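PDB 1TZA: protein ApaG from Shewanella oneidensis, which is of unknown molecular function but belongs to the ApaG family of small, all-beta proteins with an immunoglobulin-like (E-set) domain. Local coordinates for residues A3-Y16 with E108-P122. Residues are numbered along the deposited sequence; the frame is centred on the assembly and turned at random.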
loop_
_atom_site.group_PDB
_atom_site.type_symbol
_atom_site.label_atom_id
_atom_site.label_comp_id
_atom_site.label_asym_id
_atom_site.label_seq_id
_atom_site.Cartn_x
_atom_site.Cartn_y
_atom_site.Cartn_z
ATOM N N ALA A 3 1.634 29.005 18.502
ATOM C CA ALA A 3 0.626 28.871 19.595
ATOM C C ALA A 3 0.229 27.407 19.778
ATOM O O ALA A 3 0.629 26.763 20.749
ATOM C CB ALA A 3 -0.608 29.717 19.275
ATOM N N LEU A 4 -0.557 26.890 18.836
ATOM C CA LEU A 4 -1.018 25.505 18.875
ATOM C C LEU A 4 -0.004 24.540 18.259
ATOM O O LEU A 4 -0.293 23.355 18.079
ATOM C CB LEU A 4 -2.344 25.375 18.122
ATOM C CG LEU A 4 -3.566 26.099 18.688
ATOM C CD1 LEU A 4 -4.677 26.053 17.663
ATOM C CD2 LEU A 4 -4.010 25.453 19.995
ATOM N N ASP A 5 1.182 25.048 17.941
ATOM C CA ASP A 5 2.222 24.232 17.332
ATOM C C ASP A 5 2.590 22.997 18.149
ATOM O O ASP A 5 3.047 21.995 17.599
ATOM C CB ASP A 5 3.462 25.087 17.084
ATOM C CG ASP A 5 3.160 26.300 16.223
ATOM O OD1 ASP A 5 2.442 27.205 16.700
ATOM O OD2 ASP A 5 3.628 26.342 15.067
ATOM N N ASN A 6 2.384 23.061 19.460
ATOM C CA ASN A 6 2.704 21.929 20.323
ATOM C C ASN A 6 1.507 21.028 20.604
ATOM O O ASN A 6 1.673 19.908 21.079
ATOM C CB ASN A 6 3.270 22.409 21.667
ATOM C CG ASN A 6 4.659 22.999 21.543
ATOM O OD1 ASN A 6 5.545 22.402 20.926
ATOM N ND2 ASN A 6 4.863 24.172 22.144
ATOM N N SER A 7 0.303 21.515 20.313
ATOM C CA SER A 7 -0.912 20.750 20.579
ATOM C C SER A 7 -0.997 19.404 19.867
ATOM O O SER A 7 -1.737 18.524 20.302
ATOM C CB SER A 7 -2.149 21.580 20.227
ATOM O OG SER A 7 -2.220 21.831 18.838
ATOM N N ILE A 8 -0.241 19.233 18.789
ATOM C CA ILE A 8 -0.295 17.978 18.051
ATOM C C ILE A 8 1.044 17.250 17.924
ATOM O O ILE A 8 2.055 17.850 17.564
ATOM C CB ILE A 8 -0.865 18.214 16.648
ATOM C CG1 ILE A 8 -2.203 18.940 16.758
ATOM C CG2 ILE A 8 -1.064 16.891 15.936
ATOM C CD1 ILE A 8 -2.785 19.341 15.427
ATOM N N ARG A 9 1.034 15.951 18.223
ATOM C CA ARG A 9 2.231 15.121 18.133
ATOM C C ARG A 9 2.016 14.039 17.078
ATOM O O ARG A 9 0.964 13.408 17.036
ATOM C CB ARG A 9 2.537 14.468 19.486
ATOM C CG ARG A 9 3.725 13.512 19.444
ATOM C CD ARG A 9 4.051 12.924 20.812
ATOM N NE ARG A 9 2.901 12.266 21.428
ATOM C CZ ARG A 9 2.990 11.350 22.387
ATOM N NH1 ARG A 9 4.182 10.978 22.842
ATOM N NH2 ARG A 9 1.890 10.803 22.897
ATOM N N VAL A 10 3.017 13.821 16.233
ATOM C CA VAL A 10 2.913 12.819 15.182
ATOM C C VAL A 10 3.876 11.639 15.383
ATOM O O VAL A 10 5.082 11.820 15.526
ATOM C CB VAL A 10 3.155 13.464 13.794
ATOM C CG1 VAL A 10 2.915 12.447 12.697
ATOM C CG2 VAL A 10 2.237 14.667 13.610
ATOM N N GLU A 11 3.325 10.430 15.400
ATOM C CA GLU A 11 4.110 9.209 15.572
ATOM C C GLU A 11 3.930 8.345 14.328
ATOM O O GLU A 11 2.850 8.300 13.744
ATOM C CB GLU A 11 3.646 8.460 16.822
ATOM C CG GLU A 11 3.778 9.291 18.100
ATOM C CD GLU A 11 3.317 8.555 19.353
ATOM O OE1 GLU A 11 3.568 9.062 20.470
ATOM O OE2 GLU A 11 2.700 7.478 19.228
ATOM N N VAL A 12 4.980 7.651 13.916
ATOM C CA VAL A 12 4.876 6.857 12.706
ATOM C C VAL A 12 5.670 5.564 12.695
ATOM O O VAL A 12 6.790 5.492 13.214
ATOM C CB VAL A 12 5.320 7.700 11.483
ATOM C CG1 VAL A 12 6.701 8.249 11.729
ATOM C CG2 VAL A 12 5.321 6.858 10.208
ATOM N N LYS A 13 5.072 4.538 12.101
ATOM C CA LYS A 13 5.730 3.253 11.934
ATOM C C LYS A 13 5.583 2.895 10.447
ATOM O O LYS A 13 4.629 3.324 9.786
ATOM C CB LYS A 13 5.103 2.189 12.850
ATOM C CG LYS A 13 3.582 2.135 12.858
ATOM C CD LYS A 13 3.083 1.148 13.919
ATOM C CE LYS A 13 1.551 1.122 14.017
ATOM N NZ LYS A 13 1.077 0.239 15.132
ATOM N N THR A 14 6.538 2.144 9.910
ATOM C CA THR A 14 6.495 1.785 8.498
ATOM C C THR A 14 6.714 0.306 8.264
ATOM O O THR A 14 7.128 -0.425 9.164
ATOM C CB THR A 14 7.566 2.533 7.706
ATOM O OG1 THR A 14 8.855 2.138 8.187
ATOM C CG2 THR A 14 7.394 4.029 7.855
ATOM N N GLU A 15 6.466 -0.121 7.031
ATOM C CA GLU A 15 6.604 -1.522 6.677
ATOM C C GLU A 15 6.861 -1.719 5.183
ATOM O O GLU A 15 6.229 -1.068 4.334
ATOM C CB GLU A 15 5.331 -2.247 7.084
ATOM C CG GLU A 15 5.365 -3.744 6.920
ATOM C CD GLU A 15 4.043 -4.362 7.309
ATOM O OE1 GLU A 15 3.599 -4.127 8.455
ATOM O OE2 GLU A 15 3.446 -5.071 6.475
ATOM N N TYR A 16 7.804 -2.600 4.861
ATOM C CA TYR A 16 8.106 -2.874 3.468
ATOM C C TYR A 16 7.074 -3.886 3.030
ATOM O O TYR A 16 7.006 -4.990 3.573
ATOM C CB TYR A 16 9.506 -3.458 3.307
ATOM C CG TYR A 16 9.790 -3.948 1.905
ATOM C CD1 TYR A 16 9.582 -3.122 0.803
ATOM C CD2 TYR A 16 10.276 -5.236 1.679
ATOM C CE1 TYR A 16 9.850 -3.563 -0.496
ATOM C CE2 TYR A 16 10.551 -5.689 0.383
ATOM C CZ TYR A 16 10.333 -4.844 -0.700
ATOM O OH TYR A 16 10.584 -5.281 -1.979
ATOM N N GLU A 108 -8.189 28.999 13.856
ATOM C CA GLU A 108 -6.781 29.297 13.634
ATOM C C GLU A 108 -6.044 28.180 12.905
ATOM O O GLU A 108 -6.228 26.995 13.196
ATOM C CB GLU A 108 -6.078 29.603 14.961
ATOM C CG GLU A 108 -4.615 30.012 14.788
ATOM C CD GLU A 108 -3.919 30.334 16.099
ATOM O OE1 GLU A 108 -4.019 29.517 17.041
ATOM O OE2 GLU A 108 -3.264 31.398 16.186
ATOM N N HIS A 109 -5.201 28.581 11.958
ATOM C CA HIS A 109 -4.411 27.655 11.152
ATOM C C HIS A 109 -2.980 27.505 11.661
ATOM O O HIS A 109 -2.311 28.492 11.962
ATOM C CB HIS A 109 -4.367 28.144 9.705
ATOM C CG HIS A 109 -5.698 28.141 9.024
ATOM N ND1 HIS A 109 -6.207 27.030 8.389
ATOM C CD2 HIS A 109 -6.626 29.116 8.879
ATOM C CE1 HIS A 109 -7.392 27.320 7.880
ATOM N NE2 HIS A 109 -7.669 28.579 8.164
ATOM N N PHE A 110 -2.511 26.266 11.747
ATOM C CA PHE A 110 -1.147 26.002 12.191
ATOM C C PHE A 110 -0.658 24.699 11.571
ATOM O O PHE A 110 -1.426 23.990 10.924
ATOM C CB PHE A 110 -1.068 25.921 13.717
ATOM C CG PHE A 110 -1.886 24.818 14.312
ATOM C CD1 PHE A 110 -3.276 24.894 14.323
ATOM C CD2 PHE A 110 -1.268 23.706 14.880
ATOM C CE1 PHE A 110 -4.044 23.881 14.897
ATOM C CE2 PHE A 110 -2.025 22.682 15.458
ATOM C CZ PHE A 110 -3.416 22.772 15.467
ATOM N N ASN A 111 0.617 24.382 11.770
ATOM C CA ASN A 111 1.169 23.168 11.194
ATOM C C ASN A 111 1.630 22.138 12.209
ATOM O O ASN A 111 2.177 22.479 13.255
ATOM C CB ASN A 111 2.342 23.508 10.276
ATOM C CG ASN A 111 1.943 24.426 9.137
ATOM O OD1 ASN A 111 1.043 24.116 8.351
ATOM N ND2 ASN A 111 2.615 25.567 9.044
ATOM N N ALA A 112 1.379 20.874 11.887
ATOM C CA ALA A 112 1.799 19.753 12.716
ATOM C C ALA A 112 2.998 19.187 11.962
ATOM O O ALA A 112 2.862 18.732 10.826
ATOM C CB ALA A 112 0.690 18.708 12.812
ATOM N N ILE A 113 4.172 19.241 12.579
ATOM C CA ILE A 113 5.382 18.750 11.942
ATOM C C ILE A 113 5.459 17.236 11.949
ATOM O O ILE A 113 5.079 16.583 12.916
ATOM C CB ILE A 113 6.646 19.298 12.637
ATOM C CG1 ILE A 113 6.583 20.822 12.688
ATOM C CG2 ILE A 113 7.901 18.858 11.879
ATOM C CD1 ILE A 113 7.658 21.446 13.549
ATOM N N ILE A 114 5.951 16.690 10.843
ATOM C CA ILE A 114 6.128 15.258 10.698
ATOM C C ILE A 114 7.635 15.036 10.579
ATOM O O ILE A 114 8.215 15.241 9.516
ATOM C CB ILE A 114 5.422 14.728 9.430
ATOM C CG1 ILE A 114 3.945 15.140 9.443
ATOM C CG2 ILE A 114 5.534 13.214 9.381
ATOM C CD1 ILE A 114 3.280 15.100 8.077
ATOM N N LYS A 115 8.259 14.632 11.681
ATOM C CA LYS A 115 9.697 14.392 11.718
ATOM C C LYS A 115 10.114 13.385 10.665
ATOM O O LYS A 115 9.335 12.511 10.280
ATOM C CB LYS A 115 10.120 13.868 13.097
ATOM C CG LYS A 115 9.752 14.779 14.251
ATOM C CD LYS A 115 10.423 16.141 14.131
ATOM C CE LYS A 115 10.069 17.032 15.325
ATOM N NZ LYS A 115 10.586 18.429 15.184
ATOM N N PRO A 116 11.359 13.494 10.181
ATOM C CA PRO A 116 11.808 12.540 9.168
ATOM C C PRO A 116 11.858 11.107 9.706
ATOM O O PRO A 116 12.300 10.865 10.829
ATOM C CB PRO A 116 13.187 13.079 8.771
ATOM C CG PRO A 116 13.639 13.844 9.992
ATOM C CD PRO A 116 12.372 14.540 10.416
ATOM N N PHE A 117 11.376 10.167 8.904
ATOM C CA PHE A 117 11.389 8.757 9.263
ATOM C C PHE A 117 11.842 7.983 8.024
ATOM O O PHE A 117 11.644 8.425 6.892
ATOM C CB PHE A 117 9.998 8.290 9.748
ATOM C CG PHE A 117 8.892 8.481 8.742
ATOM C CD1 PHE A 117 8.652 7.525 7.751
ATOM C CD2 PHE A 117 8.080 9.609 8.794
ATOM C CE1 PHE A 117 7.609 7.690 6.820
ATOM C CE2 PHE A 117 7.036 9.788 7.868
ATOM C CZ PHE A 117 6.803 8.821 6.881
ATOM N N ARG A 118 12.453 6.830 8.254
ATOM C CA ARG A 118 12.991 6.003 7.189
ATOM C C ARG A 118 12.041 4.997 6.582
ATOM O O ARG A 118 10.998 4.668 7.148
ATOM C CB ARG A 118 14.209 5.244 7.709
ATOM C CG ARG A 118 13.980 4.645 9.096
ATOM C CD ARG A 118 13.774 3.135 9.094
ATOM N NE ARG A 118 15.028 2.418 8.907
ATOM C CZ ARG A 118 15.285 1.219 9.421
ATOM N NH1 ARG A 118 14.371 0.603 10.158
ATOM N NH2 ARG A 118 16.458 0.636 9.201
ATOM N N LEU A 119 12.433 4.525 5.406
ATOM C CA LEU A 119 11.715 3.499 4.678
ATOM C C LEU A 119 12.871 2.582 4.304
ATOM O O LEU A 119 13.819 3.016 3.665
ATOM C CB LEU A 119 11.047 4.080 3.427
ATOM C CG LEU A 119 9.878 5.048 3.663
ATOM C CD1 LEU A 119 9.341 5.577 2.336
ATOM C CD2 LEU A 119 8.783 4.333 4.423
ATOM N N ALA A 120 12.827 1.331 4.732
ATOM C CA ALA A 120 13.916 0.433 4.399
ATOM C C ALA A 120 13.472 -1.014 4.338
ATOM O O ALA A 120 12.667 -1.467 5.160
ATOM C CB ALA A 120 15.066 0.597 5.414
ATOM N N THR A 121 13.987 -1.737 3.348
ATOM C CA THR A 121 13.655 -3.141 3.208
ATOM C C THR A 121 14.377 -3.806 4.361
ATOM O O THR A 121 15.510 -3.460 4.661
ATOM C CB THR A 121 14.148 -3.713 1.869
ATOM O OG1 THR A 121 15.519 -3.341 1.655
ATOM C CG2 THR A 121 13.283 -3.187 0.726
ATOM N N PRO A 122 13.732 -4.767 5.026
ATOM C CA PRO A 122 14.395 -5.429 6.156
ATOM C C PRO A 122 15.808 -5.955 5.887
ATOM O O PRO A 122 16.112 -6.449 4.793
ATOM C CB PRO A 122 13.416 -6.542 6.527
ATOM C CG PRO A 122 12.721 -6.843 5.205
ATOM C CD PRO A 122 12.482 -5.457 4.663
HETATM O O HOH W 1 10.451 -0.062 6.813
HETATM O O HOH W 2 10.208 4.235 10.035
#
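Leu4 lies over one face of the Phe110 ring, its CB 3.6 Å from the centroid and almost on the ring normal, a CH-pi contact. The ring reaches it because CG of Phe110 sits between backbone N and carbonyl carbon (chi1 62°). On the same face Leu4 CD1 lies over the rim near Phe110 CE1 and also touches Glu108 OE1, while Ile8 CD1 approaches Phe110 CE2 obliquely at 3.4 Å. Ser7 N and OG both donate to Leu4 O, fixing the turn beside the ring; the OG bond, 2.6 Å, meets a lone pair in the carbonyl plane. With Phe110 replaced by an alanine, Leu4 would probably lose the face it rests on and Ile8 CD1 its neighbour at CE2 and CZ, opening a gap beneath the N-terminal turn. Val10 CG2 lies against Ile113 O. Both Val12 methyls come over one face of Phe117: CG2, anti to the backbone N, stands above the ring centre, 3.9 Å from the centroid, and CG1 sits toward CD2 at the rim. Thr14 turns CG2 to Leu119 CD2, and its OG1 is linked through one water to Arg118 O and through another to Ala120 O. At the far end Thr121 CG2 lies over the centre of one Tyr16 face, 3.4 Å from the centroid, a CH-pi contact. Edge strands of two antiparallel sheets thus face each other through side chains, consistent with the immunoglobulin-like beta sandwich of the E-set clan.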